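Local structure of dihydropyrimidinase (Brevibacillus agri, 3SFW) at residues K2-V11 against A40-L51; F75-F83 against V437-A447. The protein catalyses the reversible hydrolytic ring opening of dihydropyrimidines, using a pair of zinc ions held in an amidohydrolase barrel. All coordinates share one frame; numbering follows the deposited sequence.

Interaction 1: residues K2-V11 against A40-L51; sequences KKWIRNGTVV and AEVIDATGYYLL
Two parallel beta ladders in succession join these segments: Lys3 to Arg6 run beside Glu41 to Asp44, then Thr9 and Val10 beside Tyr49 and Leu50, with the register slipping by two residues in the loops between. In the first, Trp4 N donates to Glu41 O at 2.8 Å while Trp4 O accepts from Ile43 N. Arg6 repeats the pattern between Ile43 O and Ala45 N, and Thr9 does so in the second ladder between Tyr48 O and Leu50 N.

Trp4, Arg6 and Val42 share one face of the sheet. With Trp4 CG anti to the backbone N (chi1 -170°), the indole lies alongside Val42 and brings CE3 to 3.8 Å from Val42 CG2. The other methyl, Val42 CG1, touches Arg6 CD, which itself sits over the centre of the Trp4 ring; Asp20 takes Arg6 NE in a salt bridge.

Strands 2-6 and 41-44 belong to a four-stranded sheet, whereas 9-11 and 49-51 enter the larger sheet that continues into the barrel, consistent with the small beta-sandwich part found beside the barrel in relatives of this family. On the buried face Ile5 CG2 joins the two ladders, 3.7 Å from Ala45 CB and 3.8 Å from Leu50 CD2. Val10 CG2 meets that same leucine methyl at 4.0 Å. Gly8 passes close by, and a CB on it would run into Leu50 CD1 and Ala45 CB.

The loops are tied down separately. Asp44 OD1 accepts from Thr46 N, above the carboxylate plane, making an Asx turn that leads into the type II turn Ala45 to Tyr48; the Thr46 hydroxyl adds a second bond to Asp44 OD1, OG1 lying 2.6 Å away on the syn lone pair. One water links Asn7 O to Gly47 N, and a second links Thr9 OG1 to Tyr48 O.

Interaction 2: residues F75-F83 against V437-A447; sequences FTGTKAAAF and VVRNKQFVGHA
The Phe443 ring is held between Lys79 and its own chain: Lys79 CD lies over one face, 3.5 Å from the centroid and 10° off the normal, while Gly445 N covers the opposite face nearer the rim. Val437 CG1 sits at the edge, in the ring plane. The Phe83 ring takes Val438 CG2 over the centre of one face, and the backbone of Lys441 comes to its edge, Phe83 CE2 lying 3.5 Å from Lys441 O. Phe83 CZ also reaches the root of the other phenylalanine, 3.7 Å from Phe443 CB, and His410 stacks on the Phe83 ring.

With chi1 at 178° the Lys79 chain runs out from the helix far enough for CD to reach the Phe443 ring, then bends at its last two torsions; the two side chains cross at about a right angle. Lys79 NZ is 5.9 Å from that ring's centroid, at most a weak cation-pi attraction.

Helix 74-83 belongs to the amidohydrolase barrel and backs onto strand 86-93; against it comes the hairpin of strands 435-439 and 442-443, probably part of the small beta domain and closed by a type I' turn from Arg439 to Gln442. Just before that turn, Val437 and Val438 form a classic beta bulge opposite Val430. Both valines point at the helix, and Val437 CG1 packs 3.6 Å from Ala82 CB. An alanine in place of Phe83 would probably leave Val438 CG2 and Phe443 CB facing a gap and deprive His410 of its stacking partner. Farther toward the start of the helix, Phe75 CD2 meets Ala447 CB at 3.6 Å, and Phe75 CZ approaches Phe443 CE2 more loosely.

Interactions 1 and 2 have centres about 19 Å apart and meet directly at one point: Glu41 OE2 forms a salt bridge with Arg439 NH2 at 2.7 Å, and Ile43 CD1 packs against the same Arg439 NH2 at 3.5 Å. Interaction 1 joins the N-terminal strands to one another, and interaction 2 fastens the neighbouring C-terminal hairpin to the barrel. Both reach the same curled sheet, through strands 49-59 and 435-439. Neither contains a zinc ligand, but strand 49-59, which begins in interaction 1, runs on to His58, a ligand of one zinc ion, with His60 just beyond.

Interaction 1: residues K2-V11 against A40-L51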
loop_
_atom_site.group_PDB
_atom_site.type_symbol
_atom_site.label_atom_id
_atom_site.label_comp_id
_atom_site.label_asym_id
_atom_site.label_seq_id
_atom_site.Cartn_x
_atom_site.Cartn_y
_atom_site.Cartn_z
ATOM N N LYS A 2 19.767 46.398 -24.979
ATOM C CA LYS A 2 18.394 45.932 -24.927
ATOM C C LYS A 2 18.154 44.972 -26.067
ATOM O O LYS A 2 18.630 45.172 -27.205
ATOM C CB LYS A 2 17.410 47.096 -24.998
ATOM C CG LYS A 2 17.412 47.971 -23.750
ATOM C CD LYS A 2 16.807 49.344 -24.052
ATOM C CE LYS A 2 15.305 49.282 -24.125
ATOM N NZ LYS A 2 14.679 50.644 -23.987
ATOM N N LYS A 3 17.352 43.953 -25.793
ATOM C CA LYS A 3 16.968 42.989 -26.813
ATOM C C LYS A 3 15.467 42.775 -26.742
ATOM O O LYS A 3 14.922 42.617 -25.655
ATOM C CB LYS A 3 17.684 41.648 -26.575
ATOM C CG LYS A 3 19.243 41.738 -26.756
ATOM C CD LYS A 3 19.887 40.377 -26.462
ATOM C CE LYS A 3 21.447 40.427 -26.612
ATOM N NZ LYS A 3 22.153 41.340 -25.632
ATOM N N TRP A 4 14.818 42.787 -27.896
ATOM C CA TRP A 4 13.366 42.701 -27.996
ATOM C C TRP A 4 13.046 41.450 -28.793
ATOM O O TRP A 4 13.253 41.401 -30.019
ATOM C CB TRP A 4 12.857 43.942 -28.750
ATOM C CG TRP A 4 11.373 44.180 -28.759
ATOM C CD1 TRP A 4 10.414 43.589 -27.976
ATOM C CD2 TRP A 4 10.692 45.132 -29.580
ATOM N NE1 TRP A 4 9.162 44.098 -28.303
ATOM C CE2 TRP A 4 9.313 45.042 -29.285
ATOM C CE3 TRP A 4 11.123 46.076 -30.530
ATOM C CZ2 TRP A 4 8.354 45.877 -29.904
ATOM C CZ3 TRP A 4 10.174 46.869 -31.170
ATOM C CH2 TRP A 4 8.806 46.768 -30.850
ATOM N N ILE A 5 12.674 40.377 -28.082
ATOM C CA ILE A 5 12.388 39.117 -28.716
ATOM C C ILE A 5 10.920 39.095 -29.127
ATOM O O ILE A 5 10.003 39.082 -28.245
ATOM C CB ILE A 5 12.677 37.911 -27.785
ATOM C CG1 ILE A 5 14.065 38.021 -27.123
ATOM C CG2 ILE A 5 12.496 36.609 -28.508
ATOM C CD1 ILE A 5 14.330 36.889 -26.043
ATOM N N ARG A 6 10.685 39.079 -30.434
ATOM C CA ARG A 6 9.313 39.293 -30.983
ATOM C C ARG A 6 8.703 38.087 -31.684
ATOM O O ARG A 6 9.404 37.280 -32.314
ATOM C CB ARG A 6 9.319 40.464 -31.980
ATOM C CG ARG A 6 9.890 41.766 -31.407
ATOM C CD ARG A 6 9.487 42.925 -32.296
ATOM N NE ARG A 6 8.043 43.133 -32.202
ATOM C CZ ARG A 6 7.375 44.060 -32.884
ATOM N NH1 ARG A 6 8.020 44.845 -33.735
ATOM N NH2 ARG A 6 6.061 44.191 -32.716
ATOM N N ASN A 7 7.387 37.952 -31.550
ATOM C CA ASN A 7 6.628 37.018 -32.373
ATOM C C ASN A 7 6.728 35.561 -31.944
ATOM O O ASN A 7 6.351 34.683 -32.716
ATOM C CB ASN A 7 7.053 37.109 -33.855
ATOM C CG ASN A 7 7.019 38.522 -34.389
ATOM O OD1 ASN A 7 6.093 39.284 -34.088
ATOM N ND2 ASN A 7 8.040 38.893 -35.207
ATOM N N GLY A 8 7.234 35.316 -30.738
ATOM C CA GLY A 8 7.368 33.950 -30.218
ATOM C C GLY A 8 6.224 33.600 -29.259
ATOM O O GLY A 8 5.369 34.462 -28.961
ATOM N N THR A 9 6.184 32.334 -28.848
ATOM C CA THR A 9 5.215 31.834 -27.838
ATOM C C THR A 9 5.957 31.481 -26.551
ATOM O O THR A 9 6.830 30.613 -26.552
ATOM C CB THR A 9 4.507 30.629 -28.365
ATOM O OG1 THR A 9 3.891 30.974 -29.607
ATOM C CG2 THR A 9 3.408 30.124 -27.374
ATOM N N VAL A 10 5.699 32.261 -25.501
ATOM C CA VAL A 10 6.289 32.019 -24.164
ATOM C C VAL A 10 5.574 30.841 -23.490
ATOM O O VAL A 10 4.358 30.804 -23.443
ATOM C CB VAL A 10 6.137 33.278 -23.276
ATOM C CG1 VAL A 10 6.749 33.049 -21.809
ATOM C CG2 VAL A 10 6.819 34.475 -23.989
ATOM N N VAL A 11 6.345 29.880 -22.980
ATOM C CA VAL A 11 5.764 28.766 -22.228
ATOM C C VAL A 11 6.558 28.692 -20.962
ATOM O O VAL A 11 7.793 28.648 -20.996
ATOM C CB VAL A 11 5.961 27.407 -22.951
ATOM C CG1 VAL A 11 5.337 26.263 -22.094
ATOM C CG2 VAL A 11 5.359 27.453 -24.337
ATOM N N ALA A 40 16.247 48.809 -29.210
ATOM C CA ALA A 40 16.539 47.427 -28.835
ATOM C C ALA A 40 16.876 46.628 -30.064
ATOM O O ALA A 40 16.344 46.890 -31.140
ATOM C CB ALA A 40 15.366 46.794 -28.088
ATOM N N GLU A 41 17.773 45.662 -29.916
ATOM C CA GLU A 41 18.027 44.690 -30.995
ATOM C C GLU A 41 16.812 43.763 -31.152
ATOM O O GLU A 41 16.415 43.100 -30.180
ATOM C CB GLU A 41 19.262 43.851 -30.689
ATOM C CG GLU A 41 19.559 42.802 -31.805
ATOM C CD GLU A 41 20.714 41.858 -31.493
ATOM O OE1 GLU A 41 21.170 41.768 -30.321
ATOM O OE2 GLU A 41 21.114 41.136 -32.424
ATOM N N VAL A 42 16.222 43.724 -32.349
ATOM C CA VAL A 42 15.053 42.869 -32.582
ATOM C C VAL A 42 15.507 41.438 -32.873
ATOM O O VAL A 42 16.335 41.209 -33.753
ATOM C CB VAL A 42 14.111 43.408 -33.707
ATOM C CG1 VAL A 42 13.048 42.384 -34.076
ATOM C CG2 VAL A 42 13.434 44.722 -33.276
ATOM N N ILE A 43 15.009 40.486 -32.078
ATOM C CA ILE A 43 15.263 39.062 -32.300
ATOM C C ILE A 43 13.953 38.434 -32.751
ATOM O O ILE A 43 12.933 38.467 -32.021
ATOM C CB ILE A 43 15.693 38.346 -30.967
ATOM C CG1 ILE A 43 16.828 39.087 -30.239
ATOM C CG2 ILE A 43 16.061 36.887 -31.209
ATOM C CD1 ILE A 43 17.954 39.494 -31.095
ATOM N N ASP A 44 13.963 37.867 -33.941
ATOM C CA ASP A 44 12.758 37.271 -34.504
ATOM C C ASP A 44 12.535 35.819 -34.021
ATOM O O ASP A 44 13.300 34.916 -34.368
ATOM C CB ASP A 44 12.854 37.338 -36.037
ATOM C CG ASP A 44 11.624 36.804 -36.732
ATOM O OD1 ASP A 44 10.662 36.395 -36.061
ATOM O OD2 ASP A 44 11.610 36.791 -37.978
ATOM N N ALA A 45 11.497 35.607 -33.197
ATOM C CA ALA A 45 11.195 34.270 -32.652
ATOM C C ALA A 45 9.955 33.636 -33.276
ATOM O O ALA A 45 9.382 32.704 -32.722
ATOM C CB ALA A 45 11.055 34.331 -31.108
ATOM N N THR A 46 9.614 34.056 -34.505
ATOM C CA THR A 46 8.526 33.426 -35.244
ATOM C C THR A 46 8.712 31.924 -35.331
ATOM O O THR A 46 9.791 31.435 -35.729
ATOM C CB THR A 46 8.411 34.020 -36.721
ATOM O OG1 THR A 46 8.269 35.436 -36.659
ATOM C CG2 THR A 46 7.195 33.452 -37.444
ATOM N N GLY A 47 7.663 31.174 -34.975
ATOM C CA GLY A 47 7.690 29.710 -35.066
ATOM C C GLY A 47 8.433 29.021 -33.910
ATOM O O GLY A 47 8.570 27.798 -33.887
ATOM N N TYR A 48 8.906 29.804 -32.957
ATOM C CA TYR A 48 9.612 29.205 -31.794
ATOM C C TYR A 48 8.778 29.321 -30.524
ATOM O O TYR A 48 8.024 30.311 -30.331
ATOM C CB TYR A 48 10.963 29.912 -31.540
ATOM C CG TYR A 48 11.932 29.918 -32.727
ATOM C CD1 TYR A 48 11.904 28.920 -33.713
ATOM C CD2 TYR A 48 12.836 30.957 -32.869
ATOM C CE1 TYR A 48 12.827 28.957 -34.800
ATOM C CE2 TYR A 48 13.734 30.993 -33.920
ATOM C CZ TYR A 48 13.720 30.013 -34.875
ATOM O OH TYR A 48 14.678 30.076 -35.885
ATOM N N TYR A 49 9.038 28.407 -29.603
ATOM C CA TYR A 49 8.789 28.638 -28.194
ATOM C C TYR A 49 9.955 29.416 -27.522
ATOM O O TYR A 49 11.126 29.197 -27.840
ATOM C CB TYR A 49 8.676 27.303 -27.449
ATOM C CG TYR A 49 7.442 26.514 -27.769
ATOM C CD1 TYR A 49 6.174 27.107 -27.698
ATOM C CD2 TYR A 49 7.535 25.167 -28.151
ATOM C CE1 TYR A 49 5.041 26.358 -27.997
ATOM C CE2 TYR A 49 6.406 24.417 -28.444
ATOM C CZ TYR A 49 5.180 25.036 -28.430
ATOM O OH TYR A 49 4.067 24.267 -28.674
ATOM N N LEU A 50 9.614 30.320 -26.605
ATOM C CA LEU A 50 10.595 30.876 -25.657
ATOM C C LEU A 50 10.426 30.071 -24.372
ATOM O O LEU A 50 9.371 30.156 -23.716
ATOM C CB LEU A 50 10.303 32.346 -25.344
ATOM C CG LEU A 50 10.577 33.403 -26.408
ATOM C CD1 LEU A 50 9.844 33.153 -27.633
ATOM C CD2 LEU A 50 10.347 34.846 -25.916
ATOM N N LEU A 51 11.466 29.338 -23.996
ATOM C CA LEU A 51 11.461 28.511 -22.764
ATOM C C LEU A 51 12.384 29.117 -21.745
ATOM O O LEU A 51 13.433 29.641 -22.117
ATOM C CB LEU A 51 11.960 27.103 -23.086
ATOM C CG LEU A 51 11.206 26.391 -24.222
ATOM C CD1 LEU A 51 11.828 25.025 -24.519
ATOM C CD2 LEU A 51 9.734 26.231 -23.836
HETATM O O HOH W 1 5.364 32.457 -33.662
HETATM O O HOH W 2 5.589 30.801 -31.662
#

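Interaction 2: residues F75-F83 against V437-A447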
loop_
_atom_site.group_PDB
_atom_site.type_symbol
_atom_site.label_atom_id
_atom_site.label_comp_id
_atom_site.label_asym_id
_atom_site.label_seq_id
_atom_site.Cartn_x
_atom_site.Cartn_y
_atom_site.Cartn_z
ATOM N N PHE A 75 34.410 24.093 -19.079
ATOM C CA PHE A 75 34.214 24.770 -20.356
ATOM C C PHE A 75 33.361 23.894 -21.316
ATOM O O PHE A 75 32.330 24.333 -21.808
ATOM C CB PHE A 75 35.572 25.120 -21.016
ATOM C CG PHE A 75 35.439 25.786 -22.353
ATOM C CD1 PHE A 75 35.895 25.132 -23.495
ATOM C CD2 PHE A 75 34.754 26.988 -22.485
ATOM C CE1 PHE A 75 35.747 25.704 -24.764
ATOM C CE2 PHE A 75 34.604 27.598 -23.768
ATOM C CZ PHE A 75 35.091 26.924 -24.908
ATOM N N THR A 76 33.860 22.714 -21.664
ATOM C CA THR A 76 33.158 21.904 -22.685
ATOM C C THR A 76 31.790 21.444 -22.172
ATOM O O THR A 76 30.837 21.335 -22.962
ATOM C CB THR A 76 33.966 20.696 -23.214
ATOM O OG1 THR A 76 34.197 19.756 -22.164
ATOM C CG2 THR A 76 35.376 21.168 -23.841
ATOM N N GLY A 77 31.720 21.116 -20.878
ATOM C CA GLY A 77 30.456 20.616 -20.330
ATOM C C GLY A 77 29.374 21.699 -20.318
ATOM O O GLY A 77 28.199 21.418 -20.630
ATOM N N THR A 78 29.731 22.919 -19.936
ATOM C CA THR A 78 28.732 24.018 -19.955
ATOM C C THR A 78 28.394 24.432 -21.373
ATOM O O THR A 78 27.260 24.801 -21.666
ATOM C CB THR A 78 29.131 25.261 -19.099
ATOM O OG1 THR A 78 30.353 25.847 -19.581
ATOM C CG2 THR A 78 29.264 24.854 -17.635
ATOM N N LYS A 79 29.369 24.329 -22.297
ATOM C CA LYS A 79 29.055 24.684 -23.681
ATOM C C LYS A 79 28.054 23.657 -24.247
ATOM O O LYS A 79 27.088 24.016 -24.944
ATOM C CB LYS A 79 30.330 24.761 -24.552
ATOM C CG LYS A 79 30.068 25.079 -25.981
ATOM C CD LYS A 79 31.358 25.672 -26.642
ATOM C CE LYS A 79 32.539 24.705 -26.440
ATOM N NZ LYS A 79 32.470 23.507 -27.294
ATOM N N ALA A 80 28.273 22.378 -23.934
ATOM C CA ALA A 80 27.394 21.323 -24.417
ATOM C C ALA A 80 25.984 21.486 -23.789
ATOM O O ALA A 80 24.976 21.354 -24.454
ATOM C CB ALA A 80 27.992 19.959 -24.045
ATOM N N ALA A 81 25.940 21.835 -22.513
ATOM C CA ALA A 81 24.649 22.100 -21.847
ATOM C C ALA A 81 23.921 23.206 -22.601
ATOM O O ALA A 81 22.722 23.079 -22.898
ATOM C CB ALA A 81 24.881 22.535 -20.378
ATOM N N ALA A 82 24.634 24.285 -22.913
ATOM C CA ALA A 82 23.990 25.430 -23.589
ATOM C C ALA A 82 23.479 25.017 -24.981
ATOM O O ALA A 82 22.357 25.347 -25.368
ATOM C CB ALA A 82 24.979 26.625 -23.716
ATOM N N PHE A 83 24.278 24.261 -25.739
ATOM C CA PHE A 83 23.767 23.818 -27.038
ATOM C C PHE A 83 22.484 22.995 -26.854
ATOM O O PHE A 83 21.743 22.822 -27.819
ATOM C CB PHE A 83 24.811 23.015 -27.798
ATOM C CG PHE A 83 25.738 23.879 -28.627
ATOM C CD1 PHE A 83 27.051 24.116 -28.193
ATOM C CD2 PHE A 83 25.306 24.430 -29.844
ATOM C CE1 PHE A 83 27.937 24.858 -28.985
ATOM C CE2 PHE A 83 26.163 25.243 -30.623
ATOM C CZ PHE A 83 27.490 25.422 -30.213
ATOM N N VAL A 437 24.623 32.899 -25.865
ATOM C CA VAL A 437 25.670 31.855 -25.690
ATOM C C VAL A 437 25.703 31.024 -26.976
ATOM O O VAL A 437 26.779 30.684 -27.524
ATOM C CB VAL A 437 25.327 30.910 -24.475
ATOM C CG1 VAL A 437 26.455 29.808 -24.286
ATOM C CG2 VAL A 437 25.199 31.793 -23.175
ATOM N N VAL A 438 24.510 30.645 -27.434
ATOM C CA VAL A 438 24.333 30.019 -28.738
ATOM C C VAL A 438 23.374 30.909 -29.544
ATOM O O VAL A 438 22.363 31.407 -29.022
ATOM C CB VAL A 438 23.702 28.591 -28.546
ATOM C CG1 VAL A 438 23.352 27.952 -29.910
ATOM C CG2 VAL A 438 24.651 27.692 -27.743
ATOM N N ARG A 439 23.700 31.167 -30.800
ATOM C CA ARG A 439 22.782 31.901 -31.651
ATOM C C ARG A 439 22.739 31.216 -32.993
ATOM O O ARG A 439 23.803 30.969 -33.591
ATOM C CB ARG A 439 23.244 33.332 -31.810
ATOM C CG ARG A 439 22.176 34.215 -32.506
ATOM C CD ARG A 439 22.571 35.658 -32.448
ATOM N NE ARG A 439 21.500 36.535 -32.915
ATOM C CZ ARG A 439 21.537 37.852 -32.765
ATOM N NH1 ARG A 439 22.575 38.410 -32.167
ATOM N NH2 ARG A 439 20.564 38.600 -33.220
ATOM N N ASN A 440 21.537 30.819 -33.416
ATOM C CA ASN A 440 21.386 30.017 -34.638
ATOM C C ASN A 440 22.358 28.850 -34.697
ATOM O O ASN A 440 22.995 28.581 -35.740
ATOM C CB ASN A 440 21.503 30.943 -35.868
ATOM C CG ASN A 440 20.389 31.941 -35.905
ATOM O OD1 ASN A 440 19.239 31.556 -35.785
ATOM N ND2 ASN A 440 20.712 33.232 -35.984
ATOM N N LYS A 441 22.407 28.109 -33.601
ATOM C CA LYS A 441 23.173 26.870 -33.504
ATOM C C LYS A 441 24.699 27.073 -33.658
ATOM O O LYS A 441 25.415 26.115 -33.892
ATOM C CB LYS A 441 22.629 25.770 -34.458
ATOM C CG LYS A 441 21.171 25.344 -34.100
ATOM C CD LYS A 441 20.534 24.540 -35.211
ATOM C CE LYS A 441 20.949 23.113 -35.100
ATOM N NZ LYS A 441 20.230 22.379 -36.186
ATOM N N GLN A 442 25.175 28.284 -33.389
ATOM C CA GLN A 442 26.624 28.558 -33.375
ATOM C C GLN A 442 27.010 29.111 -32.010
ATOM O O GLN A 442 26.216 29.817 -31.363
ATOM C CB GLN A 442 26.940 29.578 -34.475
ATOM C CG GLN A 442 26.688 28.976 -35.886
ATOM C CD GLN A 442 26.636 30.032 -36.967
ATOM O OE1 GLN A 442 25.913 31.025 -36.834
ATOM N NE2 GLN A 442 27.369 29.812 -38.069
ATOM N N PHE A 443 28.190 28.755 -31.535
ATOM C CA PHE A 443 28.591 29.220 -30.201
ATOM C C PHE A 443 29.150 30.640 -30.287
ATOM O O PHE A 443 30.229 30.869 -30.894
ATOM C CB PHE A 443 29.660 28.299 -29.612
ATOM C CG PHE A 443 30.237 28.794 -28.309
ATOM C CD1 PHE A 443 29.397 28.985 -27.186
ATOM C CD2 PHE A 443 31.602 28.896 -28.143
ATOM C CE1 PHE A 443 29.956 29.362 -25.943
ATOM C CE2 PHE A 443 32.163 29.276 -26.920
ATOM C CZ PHE A 443 31.323 29.539 -25.823
ATOM N N VAL A 444 28.470 31.583 -29.628
ATOM C CA VAL A 444 28.879 32.995 -29.637
ATOM C C VAL A 444 29.207 33.537 -28.229
ATOM O O VAL A 444 29.620 34.697 -28.071
ATOM C CB VAL A 444 27.829 33.902 -30.331
ATOM C CG1 VAL A 444 27.636 33.445 -31.768
ATOM C CG2 VAL A 444 26.488 33.794 -29.583
ATOM N N GLY A 445 29.179 32.647 -27.239
ATOM C CA GLY A 445 29.551 33.000 -25.877
ATOM C C GLY A 445 31.054 32.904 -25.666
ATOM O O GLY A 445 31.827 32.931 -26.632
ATOM N N HIS A 446 31.492 32.776 -24.412
ATOM C CA HIS A 446 32.926 32.633 -24.152
ATOM C C HIS A 446 33.246 31.969 -22.842
ATOM O O HIS A 446 32.462 32.043 -21.878
ATOM C CB HIS A 446 33.641 33.998 -24.238
ATOM C CG HIS A 446 33.162 35.011 -23.236
ATOM N ND1 HIS A 446 32.172 35.925 -23.519
ATOM C CD2 HIS A 446 33.625 35.328 -21.998
ATOM C CE1 HIS A 446 31.978 36.702 -22.463
ATOM N NE2 HIS A 446 32.889 36.400 -21.552
ATOM N N ALA A 447 34.380 31.277 -22.811
ATOM C CA ALA A 447 34.881 30.733 -21.528
ATOM C C ALA A 447 34.889 31.834 -20.466
ATOM O O ALA A 447 35.462 32.909 -20.685
ATOM C CB ALA A 447 36.318 30.148 -21.709
#